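Local coordinates for DUF1611 domain-containing protein (Anabaena variabilis, PDB 2OBN) that is of unknown function but joins a Rossmann-like domain to a P-loop NTPase-like domain, and so probably binds a nucleotide or a related phosphate compound, at residues V133-P137 against V201-R207; L237-G241 against N268-V274; V260-G264 against A305-L311; I283-E287 against V299-I304. The protein carries 2 engineered substitutions. All blocks are in the same frame, centred on the assembly; numbering follows the deposited sequence.

In the fold
Contact 1 couples the two family domains: the loop leaving strand 130-132, an outer strand of the Rossmann-like sheet, meets a loop of the P-loop domain through two salt bridges and bridging waters. The other three contacts lie within the P-loop domain. Contact 2 is a buried loop-to-loop meeting of imidazole, amides and proline; like contact 1 it touches the second subunit. Contacts 1, 3 and 4 are partly buried. Contacts 3 and 4 share strand 301-307: contact 3 pairs its end with strand 256-262 by backbone hydrogen bonds, whereas contact 4 packs its beginning against helix 279-291 through aliphatic side chains and the Glu287 carboxylate, which accepts from Val301 N. Contacts 2 and 4 touch, Leu237 N lying 3.0 Å from Tyr286 OH.

Contact 1. Residues V133-P137 against V201-R207; sequences VRKEP and VALDAVR. With PG4 (tetraethylene glycol), chain H.
This is a loop-to-loop contact held by salt bridges at two places, and it joins the chain leaving strand 130-132 of the Rossmann-like sheet to the loop between helices 191-197 and 208-222 of the P-loop domain. Segment 133-137 has no regular structure; its backbone is bent at Val133 and Arg134 and extended from Lys135 onward. In 201-207, Ala202 (phi/psi -85/84°) centres an inverse gamma turn, followed by a 3-10 turn at 203-205. CA atoms come closest at Arg134-Ala202 (5.3 Å) and Glu136-Val206 (5.4 Å). Arg134 (chi1 m, chi2 t, chi3 t) reaches Asp204 (chi1 p), NE to OD1 at 3.0 Å and NH2 to OD2 at 2.9 Å. Both bridges are bidentate through NE and NH2, tying the loop after the Rossmann-like edge strand to the P-loop domain: Arg207 NE to Glu136 OE1 is 3.1 Å and Arg207 NH2 to Glu136 OE2 3.0 Å, while Arg207 N also donates to Glu136 OE1 (3.1 Å). Between the bridges, Ala205 CB sits 3.2 Å from Arg134 O. Water 1 donates to Arg134 O (2.8 Å) and Ala202 O (2.7 Å), water 2 to Glu136 OE1 (2.8 Å) and Ala205 O (2.7 Å). Pro137 CG packs on Val201 CG2 at 3.7 Å. A tetraethylene glycol, probably from crystallisation, accepts at O3 from Arg207 NH1 (3.2 Å). Asp209 and Ala205 of the second subunit pack on Arg134 and Arg207, respectively.

Contact 2. Residues L237-G241 against N268-V274; sequences LLHPG and NGNNPHV
One face of the His239 imidazole lies over Asn268 OD1, 3.9 Å from His239 CD2; Asn268 ND2 comes closer to the same CD2, at 3.3 Å. Asn268 OD1 centres an Asx motif by accepting from Asn271 N (2.7 Å), which fixes the loop that follows strand 256-262 in the P-loop domain; in addition, the Asn271 side chain donates to Asn268 OD1 through ND2 (3.0 Å). A type I turn from Asn271 to Val274 continues this loop, with Val274 N donating to Asn271 O (3.0 Å) and Asn268 N to Val274 O (2.9 Å). Segment 237-241 is also irregular; the CA atoms of His239 and Asn268 are 6.4 Å apart, those of Pro240 and Asn271 7.7 Å. Pro240 CG touches Asn271 ND2 at 3.3 Å and Val274 CG2 at 4.1 Å, and Val274 CG1 reaches Leu238 O at 3.5 Å. Gly145 of the second subunit packs on Pro240. Both ring nitrogens of His239 (chi1 t) are engaged: ND1 accepts from Gly241 N at 3.0 Å, and NE2 donates to Asn270 OD1 at 3.2 Å, nearly straight at 171°.

Contact 3. Residues V260-G264 against A305-L311; sequences VHRAG and ALNTAHL
Strands 256-262 and 301-307, the parallel pair of a beta-alpha-beta unit whose helix is 279-291, run side by side to their C-terminal ends, then open into loops that fit around one small residue. Val260, His261 and Arg262 pair with Ala305, Leu306 and Asn307 (CA-CA 4.6, 5.1 and 4.4 Å); the short axes approach to 4.6 Å at 24°. His261 N donates to Ala305 O (3.1 Å), Asn307 N to His261 O (2.7 Å) and Ala263 N to Asn307 O (3.0 Å). The methyl of Ala263 fills a hollow, its CB 4.0 Å from Leu306 CG and 4.1 Å from both Leu311 CD1 and His310 CE1. The type I turn Thr308-Leu311 shapes that hollow, with Asn307 OD1 accepting from Ala309 N (3.2 Å) in an Asx turn. Val260, Ala305, Arg262 and Asn307 share one face; Val260 CG2 is 4.2 Å from Ala305 CB, and a phosphate, probably from the crystallisation liquor, lies about 6 Å from the Val260 side chain. Asn307 ND2 hydrogen-bonds to Ile164 O. Water 3 links Arg262 NE (3.2 Å) to Asn307 OD1 (2.9 Å). Backbone hydrogen bonds thus set the register, while water-bridged polar side chains take over where the strands end.

Contact 4. Residues I283-E287 against V299-I304; sequences IRLYE and VPVVGI
Ile283 (chi1 m, chi2 t) opens the helical segment by pointing at the strand: CG2 meets Val301 CB at 4.0 Å and CD1 meets Ile304 CD1 at 4.1 Å. Three residues on, Tyr286 adds only its CB, 4.4 Å from Val301 CG2, because the ring leads away and its OH bonds to Gly159 O. The Val301 side chain (chi1 t) touches both. Glu287 (chi1 m, chi2 t) closes the turn, its N bonded to Ile283 O (3.0 Å), and extends its carboxylate to the strand's start, where OE2 accepts from Val301 N at 2.9 Å and 175°. Water 6 donates to Glu287 OE2 (2.4 Å) and Val301 O (2.6 Å); water 5 links Glu287 O (2.7 Å) to Val299 N (2.9 Å). Helix and strand axes approach to 9.9 Å at 144°, roughly antiparallel, as expected for a helix and its following strand in a beta-alpha-beta unit. Leu259 of strand 256-262 touches Ile283 and Val301, while Thr327 of helix 313-327 borders Ile283 and Ile304.

Contact 1. Residues V133-P137 against V201-R207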
loop_
_atom_site.group_PDB
_atom_site.type_symbol
_atom_site.label_atom_id
_atom_site.label_comp_id
_atom_site.label_asym_id
_atom_site.label_seq_id
_atom_site.Cartn_x
_atom_site.Cartn_y
_atom_site.Cartn_z
ATOM N N VAL B 133 -1.461 -16.775 8.001
ATOM C CA VAL B 133 -0.320 -15.898 8.221
ATOM C C VAL B 133 -0.553 -14.482 7.717
ATOM O O VAL B 133 -0.173 -13.533 8.390
ATOM C CB VAL B 133 0.951 -16.486 7.536
ATOM C CG1 VAL B 133 2.162 -15.533 7.678
ATOM C CG2 VAL B 133 1.256 -17.876 8.094
ATOM N N ARG B 134 -1.204 -14.341 6.560
ATOM C CA ARG B 134 -1.447 -13.014 6.002
ATOM C C ARG B 134 -2.501 -12.143 6.705
ATOM O O ARG B 134 -2.715 -11.014 6.293
ATOM C CB ARG B 134 -1.701 -13.090 4.487
ATOM C CG ARG B 134 -0.427 -12.974 3.668
ATOM C CD ARG B 134 -0.678 -13.292 2.214
ATOM N NE ARG B 134 0.384 -12.829 1.317
ATOM C CZ ARG B 134 0.739 -13.431 0.175
ATOM N NH1 ARG B 134 0.223 -14.593 -0.199
ATOM N NH2 ARG B 134 1.686 -12.903 -0.581
ATOM N N LYS B 135 -3.140 -12.635 7.766
ATOM C CA LYS B 135 -4.144 -11.833 8.482
ATOM C C LYS B 135 -3.490 -10.561 9.046
ATOM O O LYS B 135 -2.422 -10.622 9.644
ATOM C CB LYS B 135 -4.808 -12.657 9.593
ATOM C CG LYS B 135 -5.964 -11.958 10.286
ATOM C CD LYS B 135 -6.645 -12.882 11.297
ATOM C CE LYS B 135 -7.757 -12.143 12.046
ATOM N NZ LYS B 135 -8.550 -13.070 12.924
ATOM N N GLU B 136 -4.134 -9.418 8.839
ATOM C CA GLU B 136 -3.588 -8.126 9.255
ATOM C C GLU B 136 -3.438 -8.030 10.775
ATOM O O GLU B 136 -4.336 -8.437 11.508
ATOM C CB GLU B 136 -4.498 -7.000 8.739
ATOM C CG GLU B 136 -4.015 -5.608 9.055
ATOM C CD GLU B 136 -4.856 -4.512 8.425
ATOM O OE1 GLU B 136 -5.196 -4.600 7.222
ATOM O OE2 GLU B 136 -5.132 -3.529 9.142
ATOM N N PRO B 137 -2.299 -7.509 11.261
ATOM C CA PRO B 137 -2.204 -7.344 12.715
ATOM C C PRO B 137 -3.283 -6.404 13.264
ATOM O O PRO B 137 -3.792 -5.527 12.550
ATOM C CB PRO B 137 -0.822 -6.721 12.916
ATOM C CG PRO B 137 -0.067 -7.019 11.674
ATOM C CD PRO B 137 -1.074 -7.064 10.579
ATOM N N VAL B 201 5.157 -9.097 10.281
ATOM C CA VAL B 201 3.945 -8.702 9.564
ATOM C C VAL B 201 4.000 -9.035 8.065
ATOM O O VAL B 201 4.985 -8.762 7.416
ATOM C CB VAL B 201 3.651 -7.173 9.743
ATOM C CG1 VAL B 201 4.835 -6.308 9.306
ATOM C CG2 VAL B 201 2.392 -6.772 8.976
ATOM N N ALA B 202 2.938 -9.644 7.534
ATOM C CA ALA B 202 2.842 -9.908 6.099
ATOM C C ALA B 202 2.292 -8.622 5.478
ATOM O O ALA B 202 1.092 -8.492 5.255
ATOM C CB ALA B 202 1.929 -11.068 5.822
ATOM N N LEU B 203 3.190 -7.679 5.212
ATOM C CA LEU B 203 2.820 -6.343 4.741
ATOM C C LEU B 203 1.966 -6.270 3.484
ATOM O O LEU B 203 1.115 -5.387 3.391
ATOM C CB LEU B 203 4.080 -5.510 4.524
ATOM C CG LEU B 203 3.902 -4.034 4.187
ATOM C CD1 LEU B 203 3.206 -3.313 5.323
ATOM C CD2 LEU B 203 5.253 -3.396 3.894
ATOM N N ASP B 204 2.142 -7.191 2.534
ATOM C CA ASP B 204 1.374 -7.114 1.277
ATOM C C ASP B 204 -0.117 -7.420 1.421
ATOM O O ASP B 204 -0.891 -7.200 0.484
ATOM C CB ASP B 204 2.021 -7.917 0.142
ATOM C CG ASP B 204 1.913 -9.433 0.314
ATOM O OD1 ASP B 204 1.251 -9.936 1.230
ATOM O OD2 ASP B 204 2.516 -10.136 -0.519
ATOM N N ALA B 205 -0.501 -7.942 2.586
ATOM C CA ALA B 205 -1.893 -8.213 2.927
ATOM C C ALA B 205 -2.474 -7.141 3.853
ATOM O O ALA B 205 -3.627 -7.259 4.284
ATOM C CB ALA B 205 -1.996 -9.565 3.587
ATOM N N VAL B 206 -1.676 -6.127 4.209
ATOM C CA VAL B 206 -2.161 -5.033 5.059
ATOM C C VAL B 206 -2.848 -3.987 4.171
ATOM O O VAL B 206 -2.419 -3.741 3.030
ATOM C CB VAL B 206 -1.015 -4.366 5.859
ATOM C CG1 VAL B 206 -1.534 -3.167 6.683
ATOM C CG2 VAL B 206 -0.344 -5.378 6.783
ATOM N N ARG B 207 -3.920 -3.379 4.682
ATOM C CA ARG B 207 -4.622 -2.331 3.929
ATOM C C ARG B 207 -3.685 -1.145 3.754
ATOM O O ARG B 207 -2.891 -0.843 4.651
ATOM C CB ARG B 207 -5.897 -1.885 4.652
ATOM C CG ARG B 207 -7.009 -2.925 4.650
ATOM C CD ARG B 207 -8.106 -2.556 5.631
ATOM N NE ARG B 207 -7.702 -2.790 7.017
ATOM C CZ ARG B 207 -8.478 -2.584 8.082
ATOM N NH1 ARG B 207 -9.704 -2.105 7.958
ATOM N NH2 ARG B 207 -8.016 -2.840 9.295
HETATM O O1 PG4 H . -5.625 -3.368 12.093
HETATM C C1 PG4 H . -6.720 -2.703 12.748
HETATM C C2 PG4 H . -6.875 -1.276 12.225
HETATM O O2 PG4 H . -8.085 -0.675 12.711
HETATM C C3 PG4 H . -9.177 -0.546 11.782
HETATM C C4 PG4 H . -10.217 -1.633 12.057
HETATM O O3 PG4 H . -10.909 -2.030 10.872
HETATM C C5 PG4 H . -11.744 -3.180 11.059
HETATM C C6 PG4 H . -11.881 -3.992 9.772
HETATM O O4 PG4 H . -10.685 -4.747 9.555
HETATM C C7 PG4 H . -10.829 -5.819 8.616
HETATM C C8 PG4 H . -9.497 -6.120 7.924
HETATM O O5 PG4 H . -8.436 -6.237 8.882
HETATM O O HOH W 1 -0.930 -8.975 7.055
HETATM O O HOH W 2 -5.945 -6.468 5.320
#

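Contact 2. Residues L237-G241 against N268-V274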
loop_
_atom_site.group_PDB
_atom_site.type_symbol
_atom_site.label_atom_id
_atom_site.label_comp_id
_atom_site.label_asym_id
_atom_site.label_seq_id
_atom_site.Cartn_x
_atom_site.Cartn_y
_atom_site.Cartn_z
ATOM N N LEU B 237 10.407 -0.680 -6.649
ATOM C CA LEU B 237 9.890 0.517 -7.298
ATOM C C LEU B 237 9.948 0.412 -8.830
ATOM O O LEU B 237 9.517 1.330 -9.510
ATOM C CB LEU B 237 10.658 1.761 -6.818
ATOM C CG LEU B 237 10.508 2.138 -5.340
ATOM C CD1 LEU B 237 11.394 3.332 -5.039
ATOM C CD2 LEU B 237 9.072 2.437 -4.979
ATOM N N LEU B 238 10.514 -0.688 -9.348
ATOM C CA LEU B 238 10.640 -0.946 -10.775
ATOM C C LEU B 238 9.566 -1.911 -11.275
ATOM O O LEU B 238 9.373 -2.058 -12.477
ATOM C CB LEU B 238 12.023 -1.534 -11.091
ATOM C CG LEU B 238 13.235 -0.778 -10.566
ATOM C CD1 LEU B 238 14.507 -1.430 -11.047
ATOM C CD2 LEU B 238 13.182 0.689 -10.995
ATOM N N HIS B 239 8.869 -2.557 -10.339
ATOM C CA HIS B 239 7.808 -3.481 -10.664
ATOM C C HIS B 239 6.508 -2.681 -10.777
ATOM O O HIS B 239 6.153 -1.972 -9.837
ATOM C CB HIS B 239 7.722 -4.531 -9.571
ATOM C CG HIS B 239 6.822 -5.672 -9.899
ATOM N ND1 HIS B 239 5.483 -5.501 -10.171
ATOM C CD2 HIS B 239 7.052 -7.005 -9.937
ATOM C CE1 HIS B 239 4.931 -6.682 -10.392
ATOM N NE2 HIS B 239 5.862 -7.610 -10.260
ATOM N N PRO B 240 5.786 -2.800 -11.926
ATOM C CA PRO B 240 4.555 -2.015 -12.170
ATOM C C PRO B 240 3.347 -2.281 -11.255
ATOM O O PRO B 240 2.389 -1.508 -11.268
ATOM C CB PRO B 240 4.183 -2.395 -13.611
ATOM C CG PRO B 240 4.802 -3.708 -13.821
ATOM C CD PRO B 240 6.069 -3.702 -13.061
ATOM N N GLY B 241 3.367 -3.372 -10.506
ATOM C CA GLY B 241 2.255 -3.714 -9.617
ATOM C C GLY B 241 2.571 -3.688 -8.135
ATOM O O GLY B 241 1.676 -3.935 -7.319
ATOM N N ASN B 268 11.891 -6.527 -15.841
ATOM C CA ASN B 268 11.077 -7.094 -14.774
ATOM C C ASN B 268 10.751 -8.551 -15.147
ATOM O O ASN B 268 10.553 -8.872 -16.324
ATOM C CB ASN B 268 9.802 -6.268 -14.650
ATOM C CG ASN B 268 8.908 -6.723 -13.529
ATOM O OD1 ASN B 268 7.839 -7.263 -13.775
ATOM N ND2 ASN B 268 9.337 -6.502 -12.282
ATOM N N GLY B 269 10.740 -9.435 -14.166
ATOM C CA GLY B 269 10.448 -10.836 -14.413
ATOM C C GLY B 269 9.006 -11.116 -14.784
ATOM O O GLY B 269 8.742 -11.789 -15.781
ATOM N N ASN B 270 8.073 -10.610 -13.980
ATOM C CA ASN B 270 6.652 -10.805 -14.256
ATOM C C ASN B 270 6.149 -10.031 -15.466
ATOM O O ASN B 270 5.254 -10.506 -16.151
ATOM C CB ASN B 270 5.785 -10.391 -13.062
ATOM C CG ASN B 270 6.019 -11.241 -11.828
ATOM O OD1 ASN B 270 5.758 -10.787 -10.700
ATOM N ND2 ASN B 270 6.525 -12.464 -12.018
ATOM N N ASN B 271 6.705 -8.839 -15.693
ATOM C CA ASN B 271 6.292 -7.938 -16.784
ATOM C C ASN B 271 7.519 -7.571 -17.649
ATOM O O ASN B 271 8.045 -6.462 -17.562
ATOM C CB ASN B 271 5.651 -6.696 -16.162
ATOM C CG ASN B 271 4.553 -7.042 -15.148
ATOM O OD1 ASN B 271 3.436 -7.335 -15.522
ATOM N ND2 ASN B 271 4.880 -6.986 -13.863
ATOM N N PRO B 272 7.965 -8.505 -18.515
ATOM C CA PRO B 272 9.196 -8.370 -19.314
ATOM C C PRO B 272 9.344 -7.142 -20.202
ATOM O O PRO B 272 10.440 -6.890 -20.686
ATOM C CB PRO B 272 9.188 -9.620 -20.186
ATOM C CG PRO B 272 8.331 -10.573 -19.520
ATOM C CD PRO B 272 7.295 -9.788 -18.785
ATOM N N HIS B 273 8.261 -6.405 -20.427
ATOM C CA HIS B 273 8.309 -5.187 -21.236
ATOM C C HIS B 273 8.921 -4.016 -20.466
ATOM O O HIS B 273 9.412 -3.072 -21.076
ATOM C CB HIS B 273 6.901 -4.810 -21.721
ATOM C CG HIS B 273 5.974 -4.359 -20.631
ATOM N ND1 HIS B 273 5.228 -5.237 -19.875
ATOM C CD2 HIS B 273 5.671 -3.118 -20.176
ATOM C CE1 HIS B 273 4.500 -4.556 -19.009
ATOM N NE2 HIS B 273 4.751 -3.269 -19.169
ATOM N N VAL B 274 8.911 -4.102 -19.132
ATOM C CA VAL B 274 9.406 -3.033 -18.259
ATOM C C VAL B 274 10.895 -3.173 -18.029
ATOM O O VAL B 274 11.329 -4.135 -17.422
ATOM C CB VAL B 274 8.714 -3.081 -16.882
ATOM C CG1 VAL B 274 9.173 -1.921 -16.008
ATOM C CG2 VAL B 274 7.190 -3.049 -17.034
#

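Contact 3. Residues V260-G264 against A305-L311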
loop_
_atom_site.group_PDB
_atom_site.type_symbol
_atom_site.label_atom_id
_atom_site.label_comp_id
_atom_site.label_asym_id
_atom_site.label_seq_id
_atom_site.Cartn_x
_atom_site.Cartn_y
_atom_site.Cartn_z
ATOM N N VAL B 260 19.506 -4.753 -3.660
ATOM C CA VAL B 260 19.716 -6.109 -4.141
ATOM C C VAL B 260 19.401 -6.139 -5.645
ATOM O O VAL B 260 18.489 -5.461 -6.118
ATOM C CB VAL B 260 18.859 -7.128 -3.357
ATOM C CG1 VAL B 260 19.271 -8.585 -3.683
ATOM C CG2 VAL B 260 18.973 -6.864 -1.853
ATOM N N HIS B 261 20.188 -6.904 -6.396
ATOM C CA HIS B 261 20.008 -7.006 -7.829
ATOM C C HIS B 261 20.588 -8.299 -8.378
ATOM O O HIS B 261 21.642 -8.737 -7.946
ATOM C CB HIS B 261 20.649 -5.794 -8.489
ATOM C CG HIS B 261 20.730 -5.875 -9.982
ATOM N ND1 HIS B 261 19.631 -5.742 -10.805
ATOM C CD2 HIS B 261 21.796 -6.025 -10.800
ATOM C CE1 HIS B 261 20.019 -5.819 -12.065
ATOM N NE2 HIS B 261 21.328 -6.001 -12.087
ATOM N N ARG B 262 19.873 -8.924 -9.314
ATOM C CA ARG B 262 20.362 -10.139 -9.968
ATOM C C ARG B 262 21.221 -9.731 -11.151
ATOM O O ARG B 262 20.744 -9.058 -12.061
ATOM C CB ARG B 262 19.227 -11.060 -10.421
ATOM C CG ARG B 262 19.729 -12.282 -11.197
ATOM C CD ARG B 262 18.609 -13.207 -11.628
ATOM N NE ARG B 262 17.972 -13.868 -10.485
ATOM C CZ ARG B 262 16.729 -13.676 -10.047
ATOM N NH1 ARG B 262 15.864 -12.861 -10.653
ATOM N NH2 ARG B 262 16.330 -14.360 -8.989
ATOM N N ALA B 263 22.489 -10.141 -11.119
ATOM C CA ALA B 263 23.436 -9.831 -12.169
ATOM C C ALA B 263 22.885 -10.226 -13.538
ATOM O O ALA B 263 22.411 -11.352 -13.733
ATOM C CB ALA B 263 24.771 -10.550 -11.906
ATOM N N GLY B 264 22.916 -9.268 -14.470
ATOM C CA GLY B 264 22.494 -9.498 -15.855
ATOM C C GLY B 264 21.022 -9.276 -16.151
ATOM O O GLY B 264 20.644 -9.246 -17.311
ATOM N N ALA B 305 24.020 -5.659 -3.062
ATOM C CA ALA B 305 24.048 -7.107 -2.861
ATOM C C ALA B 305 23.685 -7.766 -4.211
ATOM O O ALA B 305 22.520 -7.835 -4.608
ATOM C CB ALA B 305 23.105 -7.520 -1.783
ATOM N N LEU B 306 24.701 -8.258 -4.902
ATOM C CA LEU B 306 24.536 -8.822 -6.227
ATOM C C LEU B 306 24.228 -10.318 -6.188
ATOM O O LEU B 306 25.024 -11.104 -5.677
ATOM C CB LEU B 306 25.816 -8.556 -7.030
ATOM C CG LEU B 306 25.756 -8.683 -8.544
ATOM C CD1 LEU B 306 24.810 -7.655 -9.185
ATOM C CD2 LEU B 306 27.170 -8.523 -9.105
ATOM N N ASN B 307 23.069 -10.709 -6.721
ATOM C CA ASN B 307 22.701 -12.118 -6.792
ATOM C C ASN B 307 23.346 -12.667 -8.066
ATOM O O ASN B 307 22.935 -12.323 -9.183
ATOM C CB ASN B 307 21.170 -12.275 -6.752
ATOM C CG ASN B 307 20.701 -13.737 -6.821
ATOM O OD1 ASN B 307 21.445 -14.625 -7.201
ATOM N ND2 ASN B 307 19.435 -13.970 -6.466
ATOM N N THR B 308 24.380 -13.493 -7.871
ATOM C CA THR B 308 25.141 -14.110 -8.954
ATOM C C THR B 308 24.993 -15.629 -8.999
ATOM O O THR B 308 25.751 -16.289 -9.691
ATOM C CB THR B 308 26.655 -13.842 -8.778
ATOM O OG1 THR B 308 27.139 -14.538 -7.615
ATOM C CG2 THR B 308 26.968 -12.342 -8.666
ATOM N N ALA B 309 23.999 -16.184 -8.306
ATOM C CA ALA B 309 23.849 -17.649 -8.189
ATOM C C ALA B 309 23.873 -18.430 -9.498
ATOM O O ALA B 309 24.344 -19.575 -9.546
ATOM C CB ALA B 309 22.583 -17.986 -7.395
ATOM N N HIS B 310 23.377 -17.807 -10.555
ATOM C CA HIS B 310 23.332 -18.416 -11.875
ATOM C C HIS B 310 24.683 -18.441 -12.621
ATOM O O HIS B 310 24.789 -19.050 -13.689
ATOM C CB HIS B 310 22.284 -17.684 -12.728
ATOM C CG HIS B 310 22.570 -16.222 -12.929
ATOM N ND1 HIS B 310 22.420 -15.285 -11.927
ATOM C CD2 HIS B 310 22.963 -15.533 -14.027
ATOM C CE1 HIS B 310 22.727 -14.088 -12.388
ATOM N NE2 HIS B 310 23.052 -14.208 -13.664
ATOM N N LEU B 311 25.698 -17.779 -12.069
ATOM C CA LEU B 311 27.007 -17.647 -12.710
ATOM C C LEU B 311 28.063 -18.543 -12.095
ATOM O O LEU B 311 27.913 -18.983 -10.968
ATOM C CB LEU B 311 27.496 -16.201 -12.563
ATOM C CG LEU B 311 26.624 -15.124 -13.188
ATOM C CD1 LEU B 311 27.155 -13.739 -12.837
ATOM C CD2 LEU B 311 26.535 -15.322 -14.709
HETATM O O HOH W 3 20.725 -15.459 -9.912
HETATM O O HOH W 4 17.941 -16.444 -7.088
#

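Contact 4. Residues I283-E287 against V299-I304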
loop_
_atom_site.group_PDB
_atom_site.type_symbol
_atom_site.label_atom_id
_atom_site.label_comp_id
_atom_site.label_asym_id
_atom_site.label_seq_id
_atom_site.Cartn_x
_atom_site.Cartn_y
_atom_site.Cartn_z
ATOM N N ILE B 283 19.638 3.632 -7.939
ATOM C CA ILE B 283 20.126 4.199 -6.657
ATOM C C ILE B 283 19.538 5.589 -6.398
ATOM O O ILE B 283 19.073 5.876 -5.289
ATOM C CB ILE B 283 21.662 4.251 -6.622
ATOM C CG1 ILE B 283 22.224 2.820 -6.505
ATOM C CG2 ILE B 283 22.158 5.131 -5.476
ATOM C CD1 ILE B 283 23.654 2.673 -6.983
ATOM N N ARG B 284 19.557 6.438 -7.418
ATOM C CA ARG B 284 18.985 7.783 -7.325
ATOM C C ARG B 284 17.472 7.717 -6.997
ATOM O O ARG B 284 16.982 8.425 -6.117
ATOM C CB ARG B 284 19.229 8.537 -8.633
ATOM C CG ARG B 284 18.881 10.015 -8.584
ATOM N N LEU B 285 16.747 6.845 -7.692
ATOM C CA LEU B 285 15.321 6.655 -7.428
ATOM C C LEU B 285 15.064 6.352 -5.937
ATOM O O LEU B 285 14.347 7.108 -5.257
ATOM C CB LEU B 285 14.758 5.541 -8.315
ATOM C CG LEU B 285 13.346 5.009 -8.028
ATOM C CD1 LEU B 285 12.299 6.083 -8.205
ATOM C CD2 LEU B 285 13.081 3.806 -8.924
ATOM N N TYR B 286 15.665 5.281 -5.421
ATOM C CA TYR B 286 15.471 4.935 -3.997
ATOM C C TYR B 286 15.891 6.043 -3.027
ATOM O O TYR B 286 15.185 6.325 -2.043
ATOM C CB TYR B 286 16.152 3.601 -3.638
ATOM C CG TYR B 286 15.326 2.399 -4.064
ATOM C CD1 TYR B 286 14.226 2.024 -3.326
ATOM C CD2 TYR B 286 15.629 1.659 -5.197
ATOM C CE1 TYR B 286 13.447 0.954 -3.686
ATOM C CE2 TYR B 286 14.836 0.555 -5.572
ATOM C CZ TYR B 286 13.744 0.223 -4.794
ATOM O OH TYR B 286 12.924 -0.843 -5.085
ATOM N N GLU B 287 17.013 6.692 -3.306
ATOM C CA GLU B 287 17.485 7.754 -2.419
ATOM C C GLU B 287 16.521 8.932 -2.380
ATOM O O GLU B 287 16.256 9.490 -1.304
ATOM C CB GLU B 287 18.910 8.186 -2.773
ATOM C CG GLU B 287 19.935 7.150 -2.327
ATOM C CD GLU B 287 21.380 7.527 -2.637
ATOM O OE1 GLU B 287 21.609 8.514 -3.375
ATOM O OE2 GLU B 287 22.283 6.809 -2.151
ATOM N N VAL B 299 19.041 9.331 3.150
ATOM C CA VAL B 299 19.209 7.911 3.410
ATOM C C VAL B 299 19.981 7.332 2.217
ATOM O O VAL B 299 19.466 7.304 1.117
ATOM C CB VAL B 299 17.876 7.186 3.535
ATOM C CG1 VAL B 299 18.110 5.725 3.908
ATOM C CG2 VAL B 299 17.004 7.865 4.571
ATOM N N PRO B 300 21.235 6.904 2.431
ATOM C CA PRO B 300 22.019 6.390 1.327
ATOM C C PRO B 300 21.875 4.909 1.026
ATOM O O PRO B 300 21.584 4.121 1.924
ATOM C CB PRO B 300 23.458 6.621 1.807
ATOM C CG PRO B 300 23.383 6.456 3.263
ATOM C CD PRO B 300 22.022 6.945 3.685
ATOM N N VAL B 301 22.082 4.566 -0.247
ATOM C CA VAL B 301 22.240 3.186 -0.671
ATOM C C VAL B 301 23.747 3.008 -0.420
ATOM O O VAL B 301 24.588 3.641 -1.068
ATOM C CB VAL B 301 21.845 2.948 -2.164
ATOM C CG1 VAL B 301 22.181 1.511 -2.583
ATOM C CG2 VAL B 301 20.329 3.228 -2.403
ATOM N N VAL B 302 24.088 2.166 0.541
ATOM C CA VAL B 302 25.483 2.043 0.970
ATOM C C VAL B 302 26.272 0.995 0.237
ATOM O O VAL B 302 27.484 0.938 0.377
ATOM C CB VAL B 302 25.609 1.774 2.508
ATOM C CG1 VAL B 302 25.000 2.919 3.298
ATOM C CG2 VAL B 302 24.971 0.432 2.904
ATOM N N GLY B 303 25.583 0.161 -0.528
ATOM C CA GLY B 303 26.220 -0.912 -1.254
ATOM C C GLY B 303 25.198 -1.742 -1.994
ATOM O O GLY B 303 23.980 -1.587 -1.824
ATOM N N ILE B 304 25.704 -2.643 -2.817
ATOM C CA ILE B 304 24.875 -3.468 -3.640
ATOM C C ILE B 304 25.111 -4.933 -3.323
ATOM O O ILE B 304 26.249 -5.382 -3.284
ATOM C CB ILE B 304 25.151 -3.137 -5.138
ATOM C CG1 ILE B 304 24.672 -1.704 -5.422
ATOM C CG2 ILE B 304 24.436 -4.140 -6.069
ATOM C CD1 ILE B 304 25.057 -1.158 -6.735
HETATM O O HOH W 5 18.425 9.760 0.348
HETATM O O HOH W 6 24.528 5.865 -2.343
#